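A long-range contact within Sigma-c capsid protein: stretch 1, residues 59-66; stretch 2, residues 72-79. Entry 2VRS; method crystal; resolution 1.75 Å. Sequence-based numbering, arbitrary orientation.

Stretch 1 59-66: SLDMDPYF
Stretch 2 72-79: SLTSYSAE

Two short pieces of one chain of the Sigma-c capsid protein, 59-66 and 72-79, bury 382 Å² between them. Stretch 1 leaves a strand at Leu60 and runs extended through Met62 (phi/psi -123/132) and Asp63 (-77/117), then turns at Pro64 (-66/-15) and Tyr65 (-81/-10). The turn is tied by Phe66 N to Asp63 O, 2.9 Å, and by Tyr65 N to Asp63 OD1, 3.0 Å, the Asp63 side chain (chi1 t) reaching forward to accept the Tyr65 amide. Stretch 2 has strand at Leu73 and Thr74, then a looser path: Tyr76 extended (-65/149), Ser77 bent (-104/-19), Ala78 extended again (-56/142). The backbones come nearest at Phe66 and Tyr76, whose CA atoms lie 4.5 Å apart.

Pro64 O is the polar hub, accepting two hydrogen bonds: from Ala78 N, 2.9 Å and nearly straight at 160°, and from Ser77 N, also 2.9 Å but bent to 132°. The bend at Ser77 lets consecutive amides converge on one carbonyl. Phe66 O and Tyr76 N approach to 3.4 Å, but the angle is too poor for a hydrogen bond.

The tightest fit of side chains is Ala78 on Tyr65. The Tyr65 ring (chi1 m, chi2 -86°) offers a flat face, and the small Ala78 methyl sits on it, CB 3.5 Å from the ring centroid and 19° off the normal, a CH-pi contact. Beyond it, one water bridges Tyr65 OH, 3.1 Å, and Glu79 O, 2.6 Å, donating to the carbonyl. Tyr76 CB (chi1 p) nestles against the turn, 3.3 Å from both Pro64 O and Tyr65 O, while its ring leads away.

Leu73 (t, p) points toward stretch 1; its CD1 meets Met62 SD (m, t, m) at 3.8 Å and Leu60 CD2 (t, p) at 4.1 Å, a purely apolar contact.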

# COMPACT_ATOMS: atom_id res chain seq x y z
N SER C 59 15.13 -12.83 0.69
CA SER C 59 13.69 -12.64 0.89
C SER C 59 13.36 -11.17 1.01
O SER C 59 14.23 -10.34 1.32
CB SER C 59 13.23 -13.39 2.15
OG SER C 59 13.24 -14.78 1.90
N LEU C 60 12.09 -10.83 0.72
CA LEU C 60 11.55 -9.54 1.14
C LEU C 60 10.72 -9.79 2.39
O LEU C 60 9.77 -10.57 2.34
CB LEU C 60 10.66 -8.94 0.02
CG LEU C 60 9.88 -7.68 0.42
CD1 LEU C 60 10.88 -6.48 0.59
CD2 LEU C 60 8.88 -7.37 -0.67
N ASP C 61 11.11 -9.16 3.51
CA ASP C 61 10.36 -9.26 4.76
C ASP C 61 9.16 -8.32 4.61
O ASP C 61 9.34 -7.14 4.26
CB ASP C 61 11.21 -8.86 5.95
CG ASP C 61 12.35 -9.87 6.19
OD1 ASP C 61 12.05 -11.06 6.23
OD2 ASP C 61 13.50 -9.43 6.34
N MET C 62 7.97 -8.87 4.83
CA MET C 62 6.70 -8.16 4.60
C MET C 62 5.85 -8.11 5.87
O MET C 62 5.64 -9.14 6.55
CB MET C 62 5.91 -8.88 3.50
CG MET C 62 6.62 -8.93 2.13
SD MET C 62 5.77 -9.99 0.94
CE MET C 62 6.30 -11.64 1.47
N ASP C 63 5.37 -6.90 6.18
CA ASP C 63 4.41 -6.72 7.27
C ASP C 63 3.08 -7.20 6.74
O ASP C 63 2.59 -6.58 5.81
CB ASP C 63 4.33 -5.23 7.59
CG ASP C 63 3.10 -4.85 8.43
OD1 ASP C 63 2.48 -5.74 9.03
OD2 ASP C 63 2.80 -3.63 8.46
N PRO C 64 2.50 -8.26 7.33
CA PRO C 64 1.24 -8.85 6.82
C PRO C 64 0.00 -7.93 6.94
O PRO C 64 -1.00 -8.17 6.27
CB PRO C 64 1.06 -10.11 7.67
CG PRO C 64 1.69 -9.81 8.93
CD PRO C 64 2.96 -9.02 8.51
N TYR C 65 0.08 -6.87 7.73
CA TYR C 65 -1.00 -5.86 7.78
C TYR C 65 -0.90 -4.89 6.61
O TYR C 65 -1.83 -4.12 6.40
CB TYR C 65 -0.99 -5.09 9.09
CG TYR C 65 -1.44 -5.98 10.22
CD1 TYR C 65 -2.79 -6.10 10.49
CD2 TYR C 65 -0.53 -6.74 10.96
CE1 TYR C 65 -3.25 -6.98 11.47
CE2 TYR C 65 -0.98 -7.59 11.97
CZ TYR C 65 -2.34 -7.70 12.21
OH TYR C 65 -2.82 -8.52 13.20
N PHE C 66 0.20 -4.93 5.87
CA PHE C 66 0.40 -4.04 4.73
C PHE C 66 0.50 -4.77 3.40
O PHE C 66 -0.02 -4.32 2.37
CB PHE C 66 1.65 -3.17 4.93
CG PHE C 66 1.93 -2.25 3.75
CD1 PHE C 66 1.03 -1.23 3.44
CD2 PHE C 66 3.11 -2.40 2.98
CE1 PHE C 66 1.27 -0.36 2.36
CE2 PHE C 66 3.35 -1.51 1.88
CZ PHE C 66 2.43 -0.51 1.60
N SER C 72 3.49 -12.17 -7.00
CA SER C 72 3.88 -10.75 -7.02
C SER C 72 3.54 -10.11 -5.66
O SER C 72 2.74 -10.65 -4.91
CB SER C 72 3.14 -10.02 -8.15
OG SER C 72 1.73 -10.12 -7.97
N LEU C 73 4.15 -8.97 -5.37
CA LEU C 73 3.90 -8.25 -4.13
C LEU C 73 2.52 -7.58 -4.23
O LEU C 73 2.28 -6.78 -5.14
CB LEU C 73 4.98 -7.17 -3.95
CG LEU C 73 4.83 -6.32 -2.67
CD1 LEU C 73 4.87 -7.16 -1.37
CD2 LEU C 73 5.87 -5.16 -2.70
N THR C 74 1.67 -7.92 -3.27
CA THR C 74 0.26 -7.44 -3.28
C THR C 74 -0.12 -6.93 -1.88
O THR C 74 0.74 -6.78 -1.00
CB THR C 74 -0.71 -8.54 -3.82
OG1 THR C 74 -2.04 -8.00 -4.01
CG2 THR C 74 -0.75 -9.76 -2.90
N SER C 75 -1.39 -6.60 -1.69
CA SER C 75 -1.85 -6.04 -0.41
C SER C 75 -1.96 -7.03 0.75
O SER C 75 -1.49 -8.18 0.67
CB SER C 75 -3.20 -5.32 -0.64
OG SER C 75 -4.12 -6.30 -1.12
N TYR C 76 -2.50 -6.57 1.87
CA TYR C 76 -2.30 -7.22 3.15
C TYR C 76 -2.92 -8.60 3.20
O TYR C 76 -3.93 -8.84 2.55
CB TYR C 76 -2.91 -6.39 4.25
CG TYR C 76 -4.43 -6.23 4.21
CD1 TYR C 76 -5.00 -5.10 3.59
CD2 TYR C 76 -5.26 -7.12 4.88
CE1 TYR C 76 -6.40 -4.92 3.59
CE2 TYR C 76 -6.67 -6.99 4.89
CZ TYR C 76 -7.22 -5.86 4.23
OH TYR C 76 -8.57 -5.61 4.25
N SER C 77 -2.30 -9.49 3.98
CA SER C 77 -2.87 -10.83 4.20
C SER C 77 -3.52 -10.95 5.56
O SER C 77 -4.30 -11.91 5.77
CB SER C 77 -1.78 -11.90 4.09
OG SER C 77 -0.69 -11.55 4.92
N ALA C 78 -3.18 -10.06 6.49
CA ALA C 78 -3.70 -10.14 7.87
C ALA C 78 -5.22 -10.15 7.91
O ALA C 78 -5.88 -9.40 7.14
CB ALA C 78 -3.18 -8.99 8.74
N GLU C 79 -5.79 -10.95 8.82
CA GLU C 79 -7.25 -10.88 8.97
C GLU C 79 -7.72 -9.52 9.49
O GLU C 79 -7.19 -8.99 10.47
CB GLU C 79 -7.75 -11.97 9.93
CG GLU C 79 -7.46 -13.34 9.36
CD GLU C 79 -8.28 -14.44 10.02
OE1 GLU C 79 -8.50 -14.33 11.23
OE2 GLU C 79 -8.71 -15.38 9.33
O HOH W 1 -5.45 -9.85 12.27